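CD180 antigen (Mus musculus, PDB 3T6Q) may cooperate with MD-1 and TLR4 in the innate response of B cells to bacterial lipopolysaccharide, leading to NF-kappa-B activation. Local coordinates at residues L437-E442 with T469-T474; S419-L424 with Q443-L448; K463-K468 with L488-Q493. All blocks are in the same frame, centred on the assembly; numbering follows the deposited sequence.

Contact 1: residues L437-E442 with T469-T474; sequences LDISSE and TNSLQT
I439 and S471 join neighbouring turns of the leucine-rich-repeat solenoid, I439 in LRR 15 and S471 in LRR 16. The carbonyl oxygen I439 O takes two bonds from S471. S471 N donates to I439 O at 2.9 Å (161° at the hydrogen), and S471 OG donates to I439 O at 2.8 Å. Both donors come from the same face of the carbonyl plane and are tilted from it. The hydroxyl can reach because S471 OG sits between the backbone N and the carbonyl carbon (chi1 68°). It also lies close against the methyl I439 CG2.

Each segment carries an Asx turn. D438 OD2 accepts from S440 N and S440 OG, both from one face of the carboxylate. N470 OD1 accepts from L472 N at 2.8 Å, in the plane of the amide. N470 ND2 is bonded to the carbonyls of Q467 and A495, so both polar ends of this buried amide are satisfied.

Two waters bridge the segments. One donates to E442 O and N470 O. The other donates to E442 O and to S471 O and accepts from T474 OG1. On the apolar side, I439 CG2 meets L472 CD2 at 4.2 Å.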
loop_
_atom_site.group_PDB
_atom_site.type_symbol
_atom_site.label_atom_id
_atom_site.label_comp_id
_atom_site.label_asym_id
_atom_site.label_seq_id
_atom_site.Cartn_x
_atom_site.Cartn_y
_atom_site.Cartn_z
ATOM N N LEU A 437 8.968 3.348 54.698
ATOM C CA LEU A 437 8.531 3.172 56.085
ATOM C C LEU A 437 9.662 2.537 56.873
ATOM O O LEU A 437 10.524 1.882 56.301
ATOM C CB LEU A 437 7.319 2.238 56.169
ATOM C CG LEU A 437 6.014 2.833 55.655
ATOM C CD1 LEU A 437 5.096 1.660 55.390
ATOM C CD2 LEU A 437 5.410 3.791 56.663
ATOM N N ASP A 438 9.625 2.716 58.190
ATOM C CA ASP A 438 10.582 2.054 59.074
ATOM C C ASP A 438 9.921 0.741 59.505
ATOM O O ASP A 438 8.959 0.712 60.280
ATOM C CB ASP A 438 10.883 2.934 60.276
ATOM C CG ASP A 438 11.736 2.231 61.338
ATOM O OD1 ASP A 438 11.910 2.832 62.408
ATOM O OD2 ASP A 438 12.232 1.104 61.129
ATOM N N ILE A 439 10.451 -0.345 58.989
ATOM C CA ILE A 439 9.777 -1.631 59.141
ATOM C C ILE A 439 10.141 -2.273 60.473
ATOM O O ILE A 439 9.769 -3.431 60.739
ATOM C CB ILE A 439 10.130 -2.574 57.974
ATOM C CG1 ILE A 439 9.866 -1.891 56.629
ATOM C CG2 ILE A 439 9.310 -3.859 58.032
ATOM C CD1 ILE A 439 8.433 -1.388 56.503
ATOM N N SER A 440 10.859 -1.551 61.330
ATOM C CA SER A 440 11.183 -2.146 62.639
ATOM C C SER A 440 10.088 -1.864 63.695
ATOM O O SER A 440 10.060 -2.536 64.745
ATOM C CB SER A 440 12.547 -1.652 63.139
ATOM O OG SER A 440 12.437 -0.294 63.529
ATOM N N SER A 441 9.202 -0.877 63.429
ATOM C CA SER A 441 8.142 -0.495 64.382
ATOM C C SER A 441 7.168 -1.663 64.638
ATOM O O SER A 441 6.564 -2.174 63.703
ATOM C CB SER A 441 7.353 0.687 63.856
ATOM O OG SER A 441 6.257 0.925 64.743
ATOM N N GLU A 442 7.020 -2.080 65.902
ATOM C CA GLU A 442 6.279 -3.315 66.235
ATOM C C GLU A 442 4.788 -3.192 65.940
ATOM O O GLU A 442 4.134 -4.189 65.643
ATOM C CB GLU A 442 6.426 -3.679 67.725
ATOM C CG GLU A 442 7.838 -3.913 68.194
ATOM C CD GLU A 442 7.866 -4.221 69.676
ATOM O OE1 GLU A 442 7.317 -5.277 70.064
ATOM O OE2 GLU A 442 8.410 -3.400 70.447
ATOM N N THR A 469 12.617 -8.324 67.065
ATOM C CA THR A 469 11.360 -7.568 67.079
ATOM C C THR A 469 11.316 -6.646 65.883
ATOM O O THR A 469 12.242 -5.847 65.640
ATOM C CB THR A 469 11.136 -6.769 68.378
ATOM O OG1 THR A 469 12.166 -5.796 68.503
ATOM C CG2 THR A 469 11.203 -7.686 69.584
ATOM N N ASN A 470 10.244 -6.779 65.117
ATOM C CA ASN A 470 10.089 -5.981 63.907
ATOM C C ASN A 470 8.579 -5.862 63.591
ATOM O O ASN A 470 7.751 -6.519 64.246
ATOM C CB ASN A 470 10.907 -6.635 62.782
ATOM C CG ASN A 470 10.449 -8.058 62.475
ATOM O OD1 ASN A 470 9.311 -8.270 62.013
ATOM N ND2 ASN A 470 11.320 -9.048 62.731
ATOM N N SER A 471 8.206 -5.025 62.625
ATOM C CA SER A 471 6.764 -4.888 62.284
ATOM C C SER A 471 6.085 -6.158 61.746
ATOM O O SER A 471 4.862 -6.266 61.812
ATOM C CB SER A 471 6.573 -3.793 61.246
ATOM O OG SER A 471 7.145 -4.233 60.026
ATOM N N LEU A 472 6.872 -7.101 61.206
ATOM C CA LEU A 472 6.320 -8.260 60.483
ATOM C C LEU A 472 5.759 -9.345 61.366
ATOM O O LEU A 472 4.943 -10.146 60.919
ATOM C CB LEU A 472 7.364 -8.881 59.528
ATOM C CG LEU A 472 8.083 -7.935 58.565
ATOM C CD1 LEU A 472 9.248 -8.691 57.928
ATOM C CD2 LEU A 472 7.132 -7.406 57.478
ATOM N N GLN A 473 6.194 -9.398 62.620
ATOM C CA GLN A 473 5.864 -10.535 63.485
ATOM C C GLN A 473 4.348 -10.632 63.836
ATOM O O GLN A 473 3.904 -11.656 64.348
ATOM C CB GLN A 473 6.761 -10.551 64.743
ATOM C CG GLN A 473 8.281 -10.647 64.494
ATOM C CD GLN A 473 8.830 -12.080 64.470
ATOM O OE1 GLN A 473 8.345 -12.918 63.726
ATOM N NE2 GLN A 473 9.879 -12.346 65.269
ATOM N N THR A 474 3.563 -9.592 63.527
ATOM C CA THR A 474 2.091 -9.656 63.671
ATOM C C THR A 474 1.340 -10.261 62.475
ATOM O O THR A 474 0.115 -10.380 62.527
ATOM C CB THR A 474 1.457 -8.259 63.967
ATOM O OG1 THR A 474 1.706 -7.339 62.873
ATOM C CG2 THR A 474 1.966 -7.678 65.291
HETATM O O HOH W 1 3.266 -4.758 63.220
HETATM O O HOH W 2 5.381 -6.798 65.653
#

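Contact 2: residues S419-L424 with Q443-L448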
loop_
_atom_site.group_PDB
_atom_site.type_symbol
_atom_site.label_atom_id
_atom_site.label_comp_id
_atom_site.label_asym_id
_atom_site.label_seq_id
_atom_site.Cartn_x
_atom_site.Cartn_y
_atom_site.Cartn_z
ATOM N N SER A 419 -0.676 2.710 64.309
ATOM C CA SER A 419 -1.120 1.528 63.555
ATOM C C SER A 419 -2.109 1.917 62.445
ATOM O O SER A 419 -3.307 1.783 62.612
ATOM C CB SER A 419 -1.744 0.477 64.478
ATOM O OG SER A 419 -0.818 0.093 65.463
ATOM N N PRO A 420 -1.577 2.367 61.287
ATOM C CA PRO A 420 -2.439 2.968 60.295
ATOM C C PRO A 420 -3.396 1.988 59.648
ATOM O O PRO A 420 -4.459 2.424 59.207
ATOM C CB PRO A 420 -1.461 3.576 59.251
ATOM C CG PRO A 420 -0.109 3.054 59.583
ATOM C CD PRO A 420 -0.134 2.470 60.961
ATOM N N PHE A 421 -3.041 0.691 59.626
ATOM C CA PHE A 421 -3.865 -0.349 58.960
ATOM C C PHE A 421 -4.741 -1.135 59.949
ATOM O O PHE A 421 -5.321 -2.165 59.601
ATOM C CB PHE A 421 -2.942 -1.317 58.187
ATOM C CG PHE A 421 -1.946 -0.617 57.328
ATOM C CD1 PHE A 421 -2.348 -0.008 56.129
ATOM C CD2 PHE A 421 -0.613 -0.510 57.734
ATOM C CE1 PHE A 421 -1.417 0.675 55.355
ATOM C CE2 PHE A 421 0.316 0.182 56.964
ATOM C CZ PHE A 421 -0.086 0.778 55.769
ATOM N N GLN A 422 -4.883 -0.609 61.152
ATOM C CA GLN A 422 -5.670 -1.248 62.208
ATOM C C GLN A 422 -7.103 -1.533 61.709
ATOM O O GLN A 422 -7.670 -0.686 61.062
ATOM C CB GLN A 422 -5.733 -0.279 63.384
ATOM C CG GLN A 422 -6.488 -0.777 64.596
ATOM C CD GLN A 422 -6.292 0.138 65.793
ATOM O OE1 GLN A 422 -5.239 0.129 66.411
ATOM N NE2 GLN A 422 -7.302 0.946 66.106
ATOM N N ASN A 423 -7.684 -2.695 62.032
ATOM C CA ASN A 423 -9.079 -2.979 61.630
ATOM C C ASN A 423 -9.280 -3.037 60.082
ATOM O O ASN A 423 -10.343 -2.752 59.560
ATOM C CB ASN A 423 -10.062 -1.988 62.301
ATOM C CG ASN A 423 -10.118 -2.136 63.844
ATOM O OD1 ASN A 423 -9.822 -3.192 64.397
ATOM N ND2 ASN A 423 -10.522 -1.070 64.529
ATOM N N LEU A 424 -8.242 -3.449 59.361
ATOM C CA LEU A 424 -8.422 -3.884 57.986
ATOM C C LEU A 424 -8.324 -5.419 57.984
ATOM O O LEU A 424 -7.396 -6.022 57.408
ATOM C CB LEU A 424 -7.369 -3.264 57.063
ATOM C CG LEU A 424 -7.560 -1.771 56.767
ATOM C CD1 LEU A 424 -6.405 -1.288 55.861
ATOM C CD2 LEU A 424 -8.935 -1.478 56.154
ATOM N N GLN A 443 4.274 -1.963 66.020
ATOM C CA GLN A 443 2.826 -1.675 65.859
ATOM C C GLN A 443 2.424 -1.351 64.406
ATOM O O GLN A 443 1.235 -1.263 64.078
ATOM C CB GLN A 443 2.433 -0.475 66.755
ATOM C CG GLN A 443 2.738 -0.649 68.252
ATOM C CD GLN A 443 4.127 -0.141 68.696
ATOM O OE1 GLN A 443 4.384 -0.038 69.894
ATOM N NE2 GLN A 443 5.022 0.157 67.749
ATOM N N LEU A 444 3.405 -1.199 63.535
ATOM C CA LEU A 444 3.102 -0.679 62.170
ATOM C C LEU A 444 2.018 -1.467 61.447
ATOM O O LEU A 444 1.116 -0.868 60.819
ATOM C CB LEU A 444 4.380 -0.543 61.324
ATOM C CG LEU A 444 4.210 -0.138 59.844
ATOM C CD1 LEU A 444 3.678 1.279 59.841
ATOM C CD2 LEU A 444 5.558 -0.229 59.134
ATOM N N PHE A 445 2.074 -2.800 61.581
ATOM C CA PHE A 445 1.164 -3.697 60.871
ATOM C C PHE A 445 0.094 -4.354 61.708
ATOM O O PHE A 445 -0.506 -5.346 61.268
ATOM C CB PHE A 445 1.923 -4.756 60.049
ATOM C CG PHE A 445 2.761 -4.138 58.930
ATOM C CD1 PHE A 445 2.161 -3.292 57.983
ATOM C CD2 PHE A 445 4.117 -4.362 58.858
ATOM C CE1 PHE A 445 2.934 -2.714 56.976
ATOM C CE2 PHE A 445 4.888 -3.821 57.837
ATOM C CZ PHE A 445 4.309 -2.971 56.910
ATOM N N ASP A 446 -0.169 -3.799 62.873
ATOM C CA ASP A 446 -1.282 -4.287 63.686
ATOM C C ASP A 446 -2.600 -4.166 62.936
ATOM O O ASP A 446 -2.852 -3.166 62.247
ATOM C CB ASP A 446 -1.413 -3.490 64.988
ATOM C CG ASP A 446 -0.334 -3.824 66.024
ATOM O OD1 ASP A 446 0.299 -4.884 65.947
ATOM O OD2 ASP A 446 -0.127 -3.000 66.937
ATOM N N GLY A 447 -3.454 -5.171 63.092
ATOM C CA GLY A 447 -4.789 -5.110 62.540
ATOM C C GLY A 447 -4.896 -5.700 61.146
ATOM O O GLY A 447 -5.891 -5.492 60.469
ATOM N N LEU A 448 -3.891 -6.488 60.738
ATOM C CA LEU A 448 -3.900 -7.172 59.442
ATOM C C LEU A 448 -3.871 -8.708 59.592
ATOM O O LEU A 448 -2.974 -9.362 59.065
ATOM C CB LEU A 448 -2.704 -6.707 58.587
ATOM C CG LEU A 448 -2.754 -5.190 58.352
ATOM C CD1 LEU A 448 -1.435 -4.784 57.682
ATOM C CD2 LEU A 448 -3.975 -4.859 57.509
HETATM O O HOH W 3 -1.837 -1.450 67.971
HETATM O O HOH W 4 -1.496 -0.865 61.380
#
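F421 and F445 lie side by side and point the same way. Their planes are 24° apart, but the rings are slid so far that they barely overlap, with centroids 6.0 Å apart. The rings touch along F421 CD2 and CE2 against F445 CD1 and CE1; F421 CE2 is 3.9 Å from F445 CE1. L444 O sits at the edge of the F421 ring, near its plane, beside F421 CD2. One face of the F445 ring is covered by L444 CG, which stands over its centre. Both rings also pack on L430 of strand 429-431.

L448 extends the apolar layer. Its CD2 methyl reaches F421 CB and L424 CB, both at 3.8 Å. P420 CD also meets L444 CD1.

The polar side is held by S419. S419 OG donates to Q443 O at 2.8 Å, and D446 N reaches the same oxygen from the opposite face of its plane. One water links S419 OG to D446 OD2. A second accepts from F421 N and donates to L444 O and D446 O. L424 N gives a weak bond to G447 O. G447 CA comes within 4.0 Å of Q422 CA, where a side chain would clash.

Each segment is a type I turn followed by an overlapping type II turn. F421 and F445 occupy equivalent places in consecutive repeats, consistent with the phenylalanine spine of leucine-rich-repeat solenoids.

Contact 3: residues K463-K468 with L488-Q493; sequences KGNIQK and LSSIDQ
I466 and I491 pair in a short parallel bridge between LRR 16 and LRR 17, part of a two-stranded sheet of strands 465-466 and 490-491. The other bridge pairs N465 with S490. G464 O starts the set of bonds by accepting twice. S489 N meets G464 O on a lone pair in the carbonyl plane at 2.8 Å, and S490 N comes nearly along the C=O axis. I466 then uses both its backbone groups. I466 N donates to S490 O at 3.1 Å, and I466 O accepts from D492 N at 2.8 Å, with an N-H...O angle of 167°.

On the apolar face, I466 and I491 lie side by side and point the same way. I466 CD1 touches I491 CG1 at 3.9 Å. I466 CG1 sits beside its backbone N (chi1 -50°) and meets L488 CD2. I466 and L488 both also pack on F461. N465 and S490 project from the other face, their side chains close together.

At the two ends, waters carry the link on. One donates to K463 O and pairs with S489 OG, which also bonds R511. The other accepts from K468 N and donates weakly to D492 OD1. The second carboxylate oxygen, D492 OD2, is bonded to H494 N.

Short parallel bridges like this one, on the outer side of the ring away from the main strands, join consecutive turns of a leucine-rich-repeat solenoid.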
loop_
_atom_site.group_PDB
_atom_site.type_symbol
_atom_site.label_atom_id
_atom_site.label_comp_id
_atom_site.label_asym_id
_atom_site.label_seq_id
_atom_site.Cartn_x
_atom_site.Cartn_y
_atom_site.Cartn_z
ATOM N N LYS A 463 19.965 0.581 60.490
ATOM C CA LYS A 463 21.309 -0.035 60.307
ATOM C C LYS A 463 21.349 -1.296 59.428
ATOM O O LYS A 463 22.249 -2.133 59.586
ATOM C CB LYS A 463 21.930 -0.369 61.666
ATOM C CG LYS A 463 21.976 0.786 62.648
ATOM C CD LYS A 463 22.708 1.971 62.056
ATOM C CE LYS A 463 23.463 2.695 63.143
ATOM N NZ LYS A 463 23.874 4.013 62.618
ATOM N N GLY A 464 20.361 -1.444 58.533
ATOM C CA GLY A 464 20.273 -2.595 57.608
ATOM C C GLY A 464 20.099 -3.930 58.308
ATOM O O GLY A 464 20.459 -4.971 57.756
ATOM N N ASN A 465 19.598 -3.911 59.532
ATOM C CA ASN A 465 19.389 -5.147 60.270
ATOM C C ASN A 465 17.917 -5.400 60.641
ATOM O O ASN A 465 17.275 -4.539 61.246
ATOM C CB ASN A 465 20.215 -5.163 61.557
ATOM C CG ASN A 465 20.059 -6.468 62.323
ATOM O OD1 ASN A 465 20.313 -7.549 61.785
ATOM N ND2 ASN A 465 19.574 -6.380 63.572
ATOM N N ILE A 466 17.412 -6.603 60.355
ATOM C CA ILE A 466 16.092 -6.979 60.852
ATOM C C ILE A 466 16.288 -7.648 62.176
ATOM O O ILE A 466 16.861 -8.738 62.244
ATOM C CB ILE A 466 15.330 -7.922 59.903
ATOM C CG1 ILE A 466 15.352 -7.357 58.460
ATOM C CG2 ILE A 466 13.894 -8.074 60.381
ATOM C CD1 ILE A 466 14.481 -8.166 57.495
ATOM N N GLN A 467 15.794 -6.997 63.225
ATOM C CA GLN A 467 15.886 -7.516 64.611
ATOM C C GLN A 467 14.841 -8.559 64.880
ATOM O O GLN A 467 13.922 -8.728 64.086
ATOM C CB GLN A 467 15.737 -6.391 65.619
ATOM C CG GLN A 467 17.043 -5.651 65.863
ATOM C CD GLN A 467 16.869 -4.416 66.718
ATOM O OE1 GLN A 467 16.131 -3.494 66.358
ATOM N NE2 GLN A 467 17.559 -4.382 67.846
ATOM N N LYS A 468 15.005 -9.275 65.988
ATOM C CA LYS A 468 14.018 -10.238 66.444
ATOM C C LYS A 468 12.649 -9.557 66.555
ATOM O O LYS A 468 11.646 -10.137 66.184
ATOM C CB LYS A 468 14.435 -10.792 67.810
ATOM C CG LYS A 468 13.444 -11.783 68.395
ATOM C CD LYS A 468 14.020 -12.460 69.637
ATOM C CE LYS A 468 12.945 -13.269 70.340
ATOM N NZ LYS A 468 13.522 -14.497 70.954
ATOM N N LEU A 488 19.704 -4.402 52.945
ATOM C CA LEU A 488 19.822 -5.248 54.124
ATOM C C LEU A 488 21.223 -5.823 54.238
ATOM O O LEU A 488 21.758 -6.379 53.271
ATOM C CB LEU A 488 18.802 -6.411 54.070
ATOM C CG LEU A 488 17.340 -6.011 54.321
ATOM C CD1 LEU A 488 16.467 -7.266 54.168
ATOM C CD2 LEU A 488 17.163 -5.361 55.692
ATOM N N SER A 489 21.790 -5.717 55.432
ATOM C CA SER A 489 23.050 -6.408 55.757
ATOM C C SER A 489 22.832 -7.721 56.464
ATOM O O SER A 489 23.609 -8.662 56.290
ATOM C CB SER A 489 23.926 -5.529 56.670
ATOM O OG SER A 489 24.457 -4.461 55.898
ATOM N N SER A 490 21.781 -7.793 57.276
ATOM C CA SER A 490 21.585 -8.972 58.141
ATOM C C SER A 490 20.146 -9.104 58.547
ATOM O O SER A 490 19.409 -8.119 58.587
ATOM C CB SER A 490 22.450 -8.860 59.427
ATOM O OG SER A 490 22.340 -7.552 59.996
ATOM N N ILE A 491 19.788 -10.320 58.932
ATOM C CA ILE A 491 18.453 -10.659 59.400
ATOM C C ILE A 491 18.680 -11.558 60.599
ATOM O O ILE A 491 19.334 -12.600 60.489
ATOM C CB ILE A 491 17.629 -11.401 58.291
ATOM C CG1 ILE A 491 17.577 -10.560 56.995
ATOM C CG2 ILE A 491 16.214 -11.758 58.796
ATOM C CD1 ILE A 491 16.747 -11.186 55.898
ATOM N N ASP A 492 18.196 -11.136 61.758
ATOM C CA ASP A 492 18.252 -11.964 62.941
ATOM C C ASP A 492 17.634 -13.342 62.682
ATOM O O ASP A 492 16.619 -13.440 61.988
ATOM C CB ASP A 492 17.514 -11.246 64.087
ATOM C CG ASP A 492 17.772 -11.903 65.427
ATOM O OD1 ASP A 492 18.689 -11.452 66.116
ATOM O OD2 ASP A 492 17.092 -12.891 65.761
ATOM N N GLN A 493 18.212 -14.408 63.246
ATOM C CA GLN A 493 17.687 -15.760 63.052
ATOM C C GLN A 493 16.238 -15.973 63.492
ATOM O O GLN A 493 15.591 -16.938 63.042
ATOM C CB GLN A 493 18.549 -16.794 63.787
ATOM C CG GLN A 493 18.661 -16.570 65.288
ATOM C CD GLN A 493 19.333 -17.742 65.977
ATOM O OE1 GLN A 493 19.100 -18.910 65.636
ATOM N NE2 GLN A 493 20.162 -17.439 66.961
HETATM O O HOH W 5 24.743 -2.727 58.028
HETATM O O HOH W 6 17.441 -8.886 67.443
#

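How the contacts relate
The three contacts follow one another in the order 2, 1, 3 along the horseshoe-shaped solenoid, on the same side of the chain's centre. Contact 2 joins LRR 14, which holds 419-422, to LRR 15; contact 1 joins LRR 15 to LRR 16, and contact 3 joins LRR 16 to LRR 17. The centres of contacts 1 and 2, and of contacts 1 and 3, are about 11 Å apart; the centres of contacts 2 and 3 are about 22 Å apart, and these two do not touch. Along the chain, contact 1 interleaves with both others. S471 OG packs on F445 CE2, and Q473 NE2 probably bonds K468 O. Turn packing, serine bonds and a parallel bridge thus connect successive repeats outside the main strands.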